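Local structure of catalase (Bacillus pumilus, 4QOL) at the interface of chains A and B and the interface of chains A and C. The protein catalyses the breakdown of hydrogen peroxide to water and oxygen at a haem, and also shows peroxidase-like reactivity with phenolic substrates. Coordinates in Å, arbitrary orientation; residue numbers count along the deposited sequence, not the author numbering. Chains: chain A/B/C, Catalase.

Contact 1: the interface of chains A and B. Residues chain A 32-34, 39-40; chain B 32-34, 39-40.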
# COMPACT_ATOMS: atom_id res chain seq x y z
N SER A 32 8.07 -0.47 29.93
CA SER A 32 7.39 -1.56 29.25
C SER A 32 8.40 -2.40 28.45
O SER A 32 9.36 -1.89 27.86
CB SER A 32 6.30 -0.99 28.34
OG SER A 32 5.20 -0.50 29.09
N PHE A 33 8.16 -3.70 28.35
CA PHE A 33 9.01 -4.62 27.59
C PHE A 33 8.52 -4.83 26.15
O PHE A 33 7.31 -4.79 25.90
CB PHE A 33 9.06 -5.95 28.29
CG PHE A 33 9.94 -5.91 29.52
CD1 PHE A 33 11.32 -5.76 29.40
CD2 PHE A 33 9.39 -6.07 30.81
CE1 PHE A 33 12.14 -5.73 30.55
CE2 PHE A 33 10.21 -5.98 31.95
CZ PHE A 33 11.56 -5.80 31.82
N LEU A 34 9.51 -5.03 25.29
CA LEU A 34 9.27 -5.36 23.88
C LEU A 34 8.56 -6.71 23.75
O LEU A 34 7.75 -6.91 22.84
CB LEU A 34 10.58 -5.36 23.11
CG LEU A 34 10.53 -5.47 21.58
CD1 LEU A 34 9.61 -4.43 21.00
CD2 LEU A 34 11.96 -5.42 21.00
N LEU A 39 0.18 -6.85 23.37
CA LEU A 39 0.18 -5.38 23.30
C LEU A 39 0.53 -4.94 21.87
O LEU A 39 -0.19 -4.13 21.27
CB LEU A 39 1.18 -4.72 24.27
CG LEU A 39 1.40 -3.21 24.22
CD1 LEU A 39 0.14 -2.48 24.73
CD2 LEU A 39 2.61 -2.70 25.04
N ILE A 40 1.63 -5.47 21.34
CA ILE A 40 2.12 -4.99 20.08
C ILE A 40 1.13 -5.41 18.97
O ILE A 40 0.80 -4.61 18.06
CB ILE A 40 3.55 -5.45 19.79
CG1 ILE A 40 4.52 -4.93 20.83
CG2 ILE A 40 3.98 -5.02 18.40
CD1 ILE A 40 4.50 -3.43 20.97
N SER B 32 14.65 -6.91 26.42
CA SER B 32 14.68 -5.59 25.74
C SER B 32 13.49 -4.74 26.03
O SER B 32 12.35 -5.20 26.20
CB SER B 32 14.79 -5.85 24.25
OG SER B 32 16.05 -6.42 23.90
N PHE B 33 13.74 -3.44 26.13
CA PHE B 33 12.69 -2.46 26.42
C PHE B 33 12.06 -1.93 25.12
O PHE B 33 12.73 -1.77 24.07
CB PHE B 33 13.23 -1.30 27.27
CG PHE B 33 13.43 -1.66 28.69
CD1 PHE B 33 12.34 -1.96 29.50
CD2 PHE B 33 14.71 -1.80 29.21
CE1 PHE B 33 12.53 -2.29 30.87
CE2 PHE B 33 14.87 -2.14 30.56
CZ PHE B 33 13.78 -2.43 31.36
N LEU B 34 10.77 -1.61 25.25
CA LEU B 34 10.03 -0.92 24.21
C LEU B 34 10.55 0.46 23.89
O LEU B 34 10.55 0.90 22.74
CB LEU B 34 8.54 -0.84 24.58
CG LEU B 34 7.53 -0.43 23.52
CD1 LEU B 34 7.67 -1.25 22.27
CD2 LEU B 34 6.10 -0.48 24.10
N LEU B 39 16.31 1.39 17.91
CA LEU B 39 16.14 -0.02 17.52
C LEU B 39 14.88 -0.10 16.67
O LEU B 39 14.92 -0.70 15.59
CB LEU B 39 16.02 -0.91 18.74
CG LEU B 39 15.73 -2.36 18.52
CD1 LEU B 39 16.92 -3.03 17.86
CD2 LEU B 39 15.35 -3.14 19.79
N ILE B 40 13.76 0.49 17.15
CA ILE B 40 12.49 0.25 16.54
C ILE B 40 12.46 0.95 15.19
O ILE B 40 12.06 0.35 14.13
CB ILE B 40 11.32 0.63 17.44
CG1 ILE B 40 11.26 -0.23 18.72
CG2 ILE B 40 10.02 0.50 16.66
CD1 ILE B 40 11.26 -1.71 18.43
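Residues 32-34 of chains A and B, extended at A:Ser32, A:Phe33, B:Ser32 and B:Phe33, run antiparallel across the two-fold axis and pair as a one-step beta bridge centred on A:Phe33 and B:Phe33. The segment belongs to the N-terminal arm of the catalase fold, which in this tetrameric family reaches over neighbouring subunits. The amide N of B:Leu34 gives a nearly straight hydrogen bond to the carbonyl O of A:Ser32 (3.0 Å, 166° at H), approaching from above the carbonyl plane, and the twin bond returns from A:Leu34 N to B:Ser32 O. The side chains of A:Phe33 and B:Phe33 leave the same side of this small ladder and lie alongside each other, each CG anti to its own carbonyl carbon (chi1 about -75°). The nearly parallel rings are staggered, one above the other, so that they overlap near their CE1 rims, A:Phe33 CE1 being 3.5 Å from B:Phe33 CE1. Each ring also turns its CD1 edge, in the ring plane, to a carbonyl of the partner, with A:Phe33 CD1 3.4 Å from B:Ser32 O; the weakly positive rim of a phenyl ring suits a carbonyl oxygen. The leucines take the other side. With CG anti to the backbone N (A:Leu34 chi1 -171°), their side chains cross at about a right angle, A:Leu34 CD1 lying 3.9 Å from B:Leu34 CD1. From helix 37-46, A:Ile40 points its CD1 tip to tip at B:Leu34 CD1, 4.1 Å away, a branched aliphatic end matched to another.

Contact 2: the interface of chains A and C. Residues chain A 271, 277, 329, 331, 415-417; chain C 22, 25, 28-30.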
# COMPACT_ATOMS: atom_id res chain seq x y z
N TYR A 271 -31.72 10.63 -32.50
CA TYR A 271 -30.59 11.58 -32.34
C TYR A 271 -30.77 12.73 -33.27
O TYR A 271 -30.65 13.92 -32.90
CB TYR A 271 -29.22 10.93 -32.66
CG TYR A 271 -28.08 11.99 -32.72
CD1 TYR A 271 -27.39 12.38 -31.57
CD2 TYR A 271 -27.74 12.62 -33.91
CE1 TYR A 271 -26.39 13.34 -31.61
CE2 TYR A 271 -26.77 13.62 -33.96
CZ TYR A 271 -26.07 13.96 -32.82
OH TYR A 271 -25.06 14.93 -32.83
N ASP A 277 -27.93 16.68 -28.09
CA ASP A 277 -27.38 15.30 -28.15
C ASP A 277 -28.01 14.47 -27.01
O ASP A 277 -27.88 14.81 -25.84
CB ASP A 277 -25.86 15.34 -28.02
CG ASP A 277 -25.20 13.99 -28.12
OD1 ASP A 277 -25.82 12.94 -27.83
OD2 ASP A 277 -24.05 14.00 -28.51
N GLU A 329 -22.27 6.15 -25.80
CA GLU A 329 -21.15 7.01 -26.19
C GLU A 329 -20.88 8.27 -25.33
O GLU A 329 -19.88 8.95 -25.52
CB GLU A 329 -21.36 7.34 -27.67
CG GLU A 329 -22.81 7.79 -27.94
CD GLU A 329 -23.92 6.69 -28.35
OE1 GLU A 329 -24.05 5.50 -27.94
OE2 GLU A 329 -24.85 7.07 -29.12
N LYS A 331 -19.48 10.94 -23.11
CA LYS A 331 -18.07 10.98 -22.92
C LYS A 331 -17.75 11.10 -21.39
O LYS A 331 -16.63 10.86 -21.00
CB LYS A 331 -17.41 12.18 -23.62
CG LYS A 331 -17.52 12.17 -25.14
CD LYS A 331 -16.81 13.38 -25.74
CE LYS A 331 -17.22 13.56 -27.19
NZ LYS A 331 -16.54 14.75 -27.73
N LYS A 415 -15.53 18.93 -29.07
CA LYS A 415 -16.83 18.98 -28.38
C LYS A 415 -17.93 18.42 -29.21
O LYS A 415 -17.89 18.47 -30.44
CB LYS A 415 -17.12 20.44 -27.91
CG LYS A 415 -18.29 20.56 -26.94
CD LYS A 415 -18.88 21.97 -26.92
CE LYS A 415 -17.93 22.96 -26.32
NZ LYS A 415 -18.64 24.27 -26.20
N ILE A 416 -18.90 17.76 -28.57
CA ILE A 416 -20.07 17.32 -29.26
C ILE A 416 -20.75 18.47 -30.02
O ILE A 416 -20.65 19.67 -29.68
CB ILE A 416 -21.15 16.72 -28.32
CG1 ILE A 416 -21.50 17.73 -27.19
CG2 ILE A 416 -20.68 15.39 -27.74
CD1 ILE A 416 -22.83 17.45 -26.57
N GLU A 417 -21.46 18.07 -31.07
CA GLU A 417 -22.36 18.99 -31.75
C GLU A 417 -23.59 19.24 -30.92
O GLU A 417 -23.88 18.49 -30.00
CB GLU A 417 -22.76 18.43 -33.13
CG GLU A 417 -21.53 18.28 -34.04
CD GLU A 417 -20.98 19.57 -34.63
OE1 GLU A 417 -20.13 19.43 -35.55
OE2 GLU A 417 -21.36 20.72 -34.19
N ASN C 22 -11.34 18.04 -23.94
CA ASN C 22 -11.99 16.91 -24.61
C ASN C 22 -11.14 15.66 -24.55
O ASN C 22 -9.97 15.66 -24.95
CB ASN C 22 -12.29 17.23 -26.10
CG ASN C 22 -13.04 18.53 -26.28
OD1 ASN C 22 -14.21 18.65 -25.89
ND2 ASN C 22 -12.34 19.57 -26.79
N THR C 25 -11.84 10.55 -29.00
CA THR C 25 -13.05 9.81 -29.25
C THR C 25 -13.18 9.51 -30.75
O THR C 25 -12.47 10.07 -31.58
CB THR C 25 -14.31 10.60 -28.80
OG1 THR C 25 -14.40 11.88 -29.48
CG2 THR C 25 -14.31 10.84 -27.31
N HIS C 28 -16.61 13.43 -33.05
CA HIS C 28 -17.01 14.33 -31.98
C HIS C 28 -18.07 13.78 -31.03
O HIS C 28 -18.19 14.31 -29.91
CB HIS C 28 -17.48 15.69 -32.51
CG HIS C 28 -18.60 15.60 -33.48
ND1 HIS C 28 -18.45 15.83 -34.83
CD2 HIS C 28 -19.89 15.20 -33.30
CE1 HIS C 28 -19.61 15.60 -35.44
NE2 HIS C 28 -20.49 15.23 -34.53
N ARG C 29 -18.79 12.72 -31.39
CA ARG C 29 -19.77 12.17 -30.49
C ARG C 29 -19.65 10.71 -30.19
O ARG C 29 -20.65 10.05 -29.78
CB ARG C 29 -21.18 12.53 -30.92
CG ARG C 29 -21.63 11.97 -32.26
CD ARG C 29 -23.08 12.40 -32.50
NE ARG C 29 -23.76 11.73 -33.62
CZ ARG C 29 -24.35 10.54 -33.52
NH1 ARG C 29 -24.28 9.85 -32.37
NH2 ARG C 29 -25.00 10.02 -34.56
N GLY C 30 -18.47 10.15 -30.38
CA GLY C 30 -18.36 8.66 -30.35
C GLY C 30 -17.75 8.28 -29.04
O GLY C 30 -17.37 9.16 -28.21
O HOH W 1 -13.75 14.27 -28.35
O HOH W 2 -15.77 16.54 -25.37
O HOH W 3 -16.96 8.91 -25.52
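Catalase subunits A and C meet where the N-terminal arm of C, residues 22-30, lies against the 3-10 helix 268-273, the start of helix 331-348 and the loop 415-417 of A. The tight part is a cation-pi stack. C:Arg29, its chain extended from CG to NE, lays its guanidinium over one face of the A:Tyr271 ring with the planes 19° apart; NE sits 3.6 Å from the ring centroid, shifted toward the phenol end. Arginine suits this place because its flat cation can spread over an aromatic face, and the nearby carboxylates of A:Asp277 and A:Glu329 would further steady its charge. An alanine in place of A:Tyr271 removes that face and would probably loosen the tilt of the guanidinium. Beside it, the methylene CG of A:Glu417 rests over the C:His28 ring, 3.5 Å from the centroid, a CH-pi contact set up by the bend at chi2 (-75°).

The other end is looser and wet. A:Lys331 CD passes 3.9 Å from the methyl CG2 of C:Thr25, and the terminal amino group, NZ, reaches water 1, shared with the hydroxyl of C:Thr25, and water 2, shared with C:Asn22 OD1. Lysine suits the place, its long extended stem lying on the methyl while its tip reaches carbonyl and water. Water 3 likewise joins A:Glu329 O to C:Gly30 O. A:Lys331 NZ donates directly to the carbonyl O of C:His28 at 2.8 Å, from above the carbonyl plane.

Contact 3: the interface of chains A and B. Residues chain A 367, 369, 380-381, 383; chain B 148, 154-155, 163.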
# COMPACT_ATOMS: atom_id res chain seq x y z
N ASN A 367 -8.58 -16.83 -15.20
CA ASN A 367 -7.17 -17.14 -15.05
C ASN A 367 -6.36 -16.07 -14.31
O ASN A 367 -5.13 -16.10 -14.39
CB ASN A 367 -6.59 -17.43 -16.41
CG ASN A 367 -7.21 -18.72 -17.00
OD1 ASN A 367 -7.78 -18.76 -18.15
ND2 ASN A 367 -7.15 -19.77 -16.22
N GLN A 369 -4.78 -14.25 -11.06
CA GLN A 369 -4.15 -14.86 -9.93
C GLN A 369 -3.47 -13.83 -9.03
O GLN A 369 -3.11 -12.77 -9.46
CB GLN A 369 -3.12 -15.91 -10.31
CG GLN A 369 -1.94 -15.30 -10.98
CD GLN A 369 -0.94 -16.34 -11.41
OE1 GLN A 369 -1.23 -17.56 -11.37
NE2 GLN A 369 0.24 -15.90 -11.71
N GLY A 380 -4.84 -25.64 -8.82
CA GLY A 380 -4.78 -26.04 -10.24
C GLY A 380 -3.54 -25.47 -10.94
O GLY A 380 -2.95 -24.45 -10.51
N HIS A 381 -3.13 -26.15 -12.02
CA HIS A 381 -1.91 -25.82 -12.73
C HIS A 381 -2.11 -24.85 -13.94
O HIS A 381 -1.10 -24.40 -14.54
CB HIS A 381 -1.28 -27.12 -13.29
CG HIS A 381 -0.69 -28.02 -12.26
ND1 HIS A 381 0.66 -28.06 -12.01
CD2 HIS A 381 -1.26 -28.92 -11.42
CE1 HIS A 381 0.91 -28.97 -11.08
NE2 HIS A 381 -0.25 -29.53 -10.72
N ASN A 383 -3.54 -21.62 -15.64
CA ASN A 383 -3.93 -20.24 -15.45
C ASN A 383 -3.75 -19.41 -16.70
O ASN A 383 -3.39 -18.25 -16.67
CB ASN A 383 -3.07 -19.68 -14.28
CG ASN A 383 -1.60 -19.73 -14.58
OD1 ASN A 383 -1.18 -20.22 -15.56
ND2 ASN A 383 -0.78 -19.20 -13.66
N HIS B 148 1.48 -16.07 -17.93
CA HIS B 148 1.17 -17.16 -17.04
C HIS B 148 1.66 -18.54 -17.58
O HIS B 148 2.12 -19.40 -16.82
CB HIS B 148 -0.33 -17.22 -16.79
CG HIS B 148 -0.83 -16.13 -15.89
ND1 HIS B 148 -2.14 -16.07 -15.47
CD2 HIS B 148 -0.22 -15.06 -15.32
CE1 HIS B 148 -2.31 -15.03 -14.67
NE2 HIS B 148 -1.17 -14.40 -14.59
N PRO B 154 2.17 -22.46 -11.27
CA PRO B 154 1.70 -21.86 -10.03
C PRO B 154 1.61 -22.79 -8.85
O PRO B 154 1.45 -22.34 -7.71
CB PRO B 154 0.33 -21.35 -10.43
CG PRO B 154 -0.10 -22.32 -11.53
CD PRO B 154 1.12 -22.48 -12.30
N VAL B 155 1.80 -24.10 -9.10
CA VAL B 155 1.86 -25.08 -8.02
C VAL B 155 3.31 -25.33 -7.61
O VAL B 155 3.65 -25.29 -6.41
CB VAL B 155 1.15 -26.39 -8.38
CG1 VAL B 155 1.15 -27.33 -7.16
CG2 VAL B 155 -0.25 -26.11 -8.92
N ARG B 163 3.55 -26.35 -20.40
CA ARG B 163 2.57 -25.27 -20.21
C ARG B 163 2.70 -24.18 -21.29
O ARG B 163 1.69 -23.83 -21.94
CB ARG B 163 2.77 -24.64 -18.82
CG ARG B 163 2.46 -25.64 -17.73
CD ARG B 163 2.78 -25.16 -16.34
NE ARG B 163 1.66 -24.31 -15.89
CZ ARG B 163 1.62 -22.98 -16.01
NH1 ARG B 163 2.65 -22.28 -16.44
NH2 ARG B 163 0.52 -22.33 -15.59
O HOH W 4 2.21 -19.47 -14.11
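B:His148, in helix 143-150, points its imidazole into the polar loop 367-383 of the neighbouring catalase subunit. Its CB, 3.3 Å from A:Asn383 OD1, packs against the asparagine amide; CG lies anti to the carbonyl carbon (chi1 -73°) and passes close to A:Asn383 O. ND1 donates to that oxygen at 2.8 Å, in both ring and carbonyl planes, while A:Asn367 O lies at the ring edge, in its plane, 3.2 Å from ND1. At the tip, NE2 and CD2 lie under the side-chain amide of A:Gln369, stacked with the planes 30° apart. The OE1 of that amide accepts from A:Asn383 ND2 at 2.9 Å and so holds the asparagine's rotation; ND2 also reaches B:His148 O through water 4.

B:Arg163 bends at chi3 (81°) to bring NE and NH2 side-on to the carbonyl O of A:His381, NH2 at 2.8 Å, and NH2 also meets A:Asn383 OD1 at 2.7 Å. NH1 turns back to B:His148 O, so each of the three nitrogens has a carbonyl partner close to the guanidinium plane. A leucine here lacks these N-H donors and would probably loosen the hold on A:His381, A:Asn383 and the backbone of B:His148. B:Val155 sets CG2 over the centre of the A:His381 ring, 3.7 Å from the centroid, one methyl of a compact beta-branched side chain suited to an aromatic face. The site joins a loop of A to the C-terminal end of helix 143-150 and the first turn of helix 161-169 of B.

Contact 4: the interface of chains A and B. Residues chain A 402-406; chain B 408-412.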
# COMPACT_ATOMS: atom_id res chain seq x y z
N SER A 402 -22.91 -6.11 -28.05
CA SER A 402 -23.28 -5.55 -29.35
C SER A 402 -22.09 -4.88 -30.02
O SER A 402 -21.05 -4.68 -29.37
CB SER A 402 -24.46 -4.57 -29.24
OG SER A 402 -24.07 -3.24 -28.78
N GLU A 403 -22.30 -4.48 -31.28
CA GLU A 403 -21.30 -3.78 -32.09
C GLU A 403 -21.77 -2.37 -32.51
O GLU A 403 -22.17 -2.16 -33.66
CB GLU A 403 -20.94 -4.64 -33.30
CG GLU A 403 -20.23 -5.94 -32.96
CD GLU A 403 -19.88 -6.75 -34.20
OE1 GLU A 403 -20.54 -6.55 -35.24
OE2 GLU A 403 -18.99 -7.61 -34.14
N PRO A 404 -21.67 -1.38 -31.60
CA PRO A 404 -22.25 -0.05 -31.93
C PRO A 404 -21.64 0.62 -33.18
O PRO A 404 -20.43 0.51 -33.44
CB PRO A 404 -21.93 0.80 -30.66
CG PRO A 404 -21.97 -0.20 -29.58
CD PRO A 404 -21.27 -1.41 -30.17
N VAL A 405 -22.50 1.24 -33.99
CA VAL A 405 -22.08 1.95 -35.15
C VAL A 405 -21.34 3.21 -34.74
O VAL A 405 -21.75 3.94 -33.81
CB VAL A 405 -23.28 2.30 -36.04
CG1 VAL A 405 -22.86 3.26 -37.15
CG2 VAL A 405 -23.83 1.00 -36.67
N LEU A 406 -20.23 3.48 -35.43
CA LEU A 406 -19.45 4.68 -35.20
C LEU A 406 -19.79 5.67 -36.31
O LEU A 406 -19.83 5.32 -37.49
CB LEU A 406 -17.96 4.36 -35.27
CG LEU A 406 -17.47 3.27 -34.30
CD1 LEU A 406 -16.06 2.83 -34.66
CD2 LEU A 406 -17.56 3.78 -32.87
N GLY B 408 -12.73 1.33 -39.62
CA GLY B 408 -13.90 0.64 -39.14
C GLY B 408 -15.13 1.50 -38.87
O GLY B 408 -15.03 2.66 -38.47
N ASP B 409 -16.28 0.89 -39.04
CA ASP B 409 -17.58 1.55 -38.84
C ASP B 409 -18.35 1.04 -37.59
O ASP B 409 -19.44 1.54 -37.29
CB ASP B 409 -18.43 1.36 -40.10
CG ASP B 409 -19.23 0.07 -40.08
OD1 ASP B 409 -18.62 -1.02 -40.20
OD2 ASP B 409 -20.47 0.15 -39.95
N ARG B 410 -17.74 0.10 -36.85
CA ARG B 410 -18.36 -0.50 -35.68
C ARG B 410 -17.31 -0.79 -34.61
O ARG B 410 -16.13 -0.99 -34.91
CB ARG B 410 -19.06 -1.81 -36.03
CG ARG B 410 -20.36 -1.66 -36.79
CD ARG B 410 -20.85 -3.07 -37.02
NE ARG B 410 -19.78 -4.02 -37.39
CZ ARG B 410 -19.26 -4.16 -38.63
NH1 ARG B 410 -18.29 -5.05 -38.84
NH2 ARG B 410 -19.72 -3.44 -39.66
N MET B 411 -17.76 -0.86 -33.37
CA MET B 411 -16.94 -1.37 -32.28
C MET B 411 -16.98 -2.88 -32.35
O MET B 411 -18.07 -3.51 -32.18
CB MET B 411 -17.42 -0.91 -30.90
CG MET B 411 -17.76 0.56 -30.77
SD MET B 411 -18.44 0.96 -29.14
CE MET B 411 -16.99 0.92 -28.11
N VAL B 412 -15.82 -3.50 -32.60
CA VAL B 412 -15.76 -4.95 -32.81
C VAL B 412 -14.67 -5.59 -31.98
O VAL B 412 -13.71 -4.92 -31.57
CB VAL B 412 -15.56 -5.31 -34.29
CG1 VAL B 412 -16.64 -4.63 -35.14
CG2 VAL B 412 -14.16 -4.94 -34.74
O HOH W 5 -17.98 -4.73 -29.82
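A:Glu403, B:Arg410 and B:Met411 bury most here, about 60 Å² each, where residues 402-406 of one catalase subunit run antiparallel to 408-412 of the other, bridged as beta partners at A:Val405 and B:Arg410. B:Met411 is held by its backbone: its N donates to A:Pro404 O at 3.0 Å, in the carbonyl plane, while its own O is linked through water 5 to A:Ser402 O. Its side chain, bent at chi3 (75°), brings SD obliquely against the proline ring, 3.7 Å from A:Pro404 CG, and CG lies against A:Leu406 CD2 at 3.9 Å. A long flexible thioether suits this place, since it can follow the rigid pyrrolidine. On the other side of the paired segments the charged pair takes over. A:Glu403, extended beyond CG, runs its methylenes past B:Met411 O and sends OE1 toward B:Arg410 NE at 3.4 Å, a long salt bridge and a weak hydrogen bond, with the carboxylate and guanidinium planes 27° apart. Its carboxylate CD also rests 4.0 Å from B:Val412 CG1. B:Arg410 bends at chi3 and turns NH2 to OD1 of the poorly ordered B:Asp409, so the cation would sit between two acids. The backbone N of A:Leu406 donates to B:Asp409 O at 2.8 Å, nearly straight (175° at H) but from above the carbonyl plane.

Contacts 1, 3 and 4 all join chains A and B, yet their C-alpha centres are spread widely: about 42 Å between contacts 1 and 3, about 34 Å between 3 and 4, and about 64 Å between 1 and 4. The A-B pair is therefore tied together along its length. Contact 2 joins A and C; its C-alpha centre lies about 15 Å from that of contact 4 and about 62 Å from that of contact 1, so chain A carries both partners close together through neighbouring stretches, 402-406 and 415-417. The N-terminal arm serves twice, residues 22-30 in contact 2 and 32-40 in contact 1, so each arm helps knit the tetramer by touching different subunits.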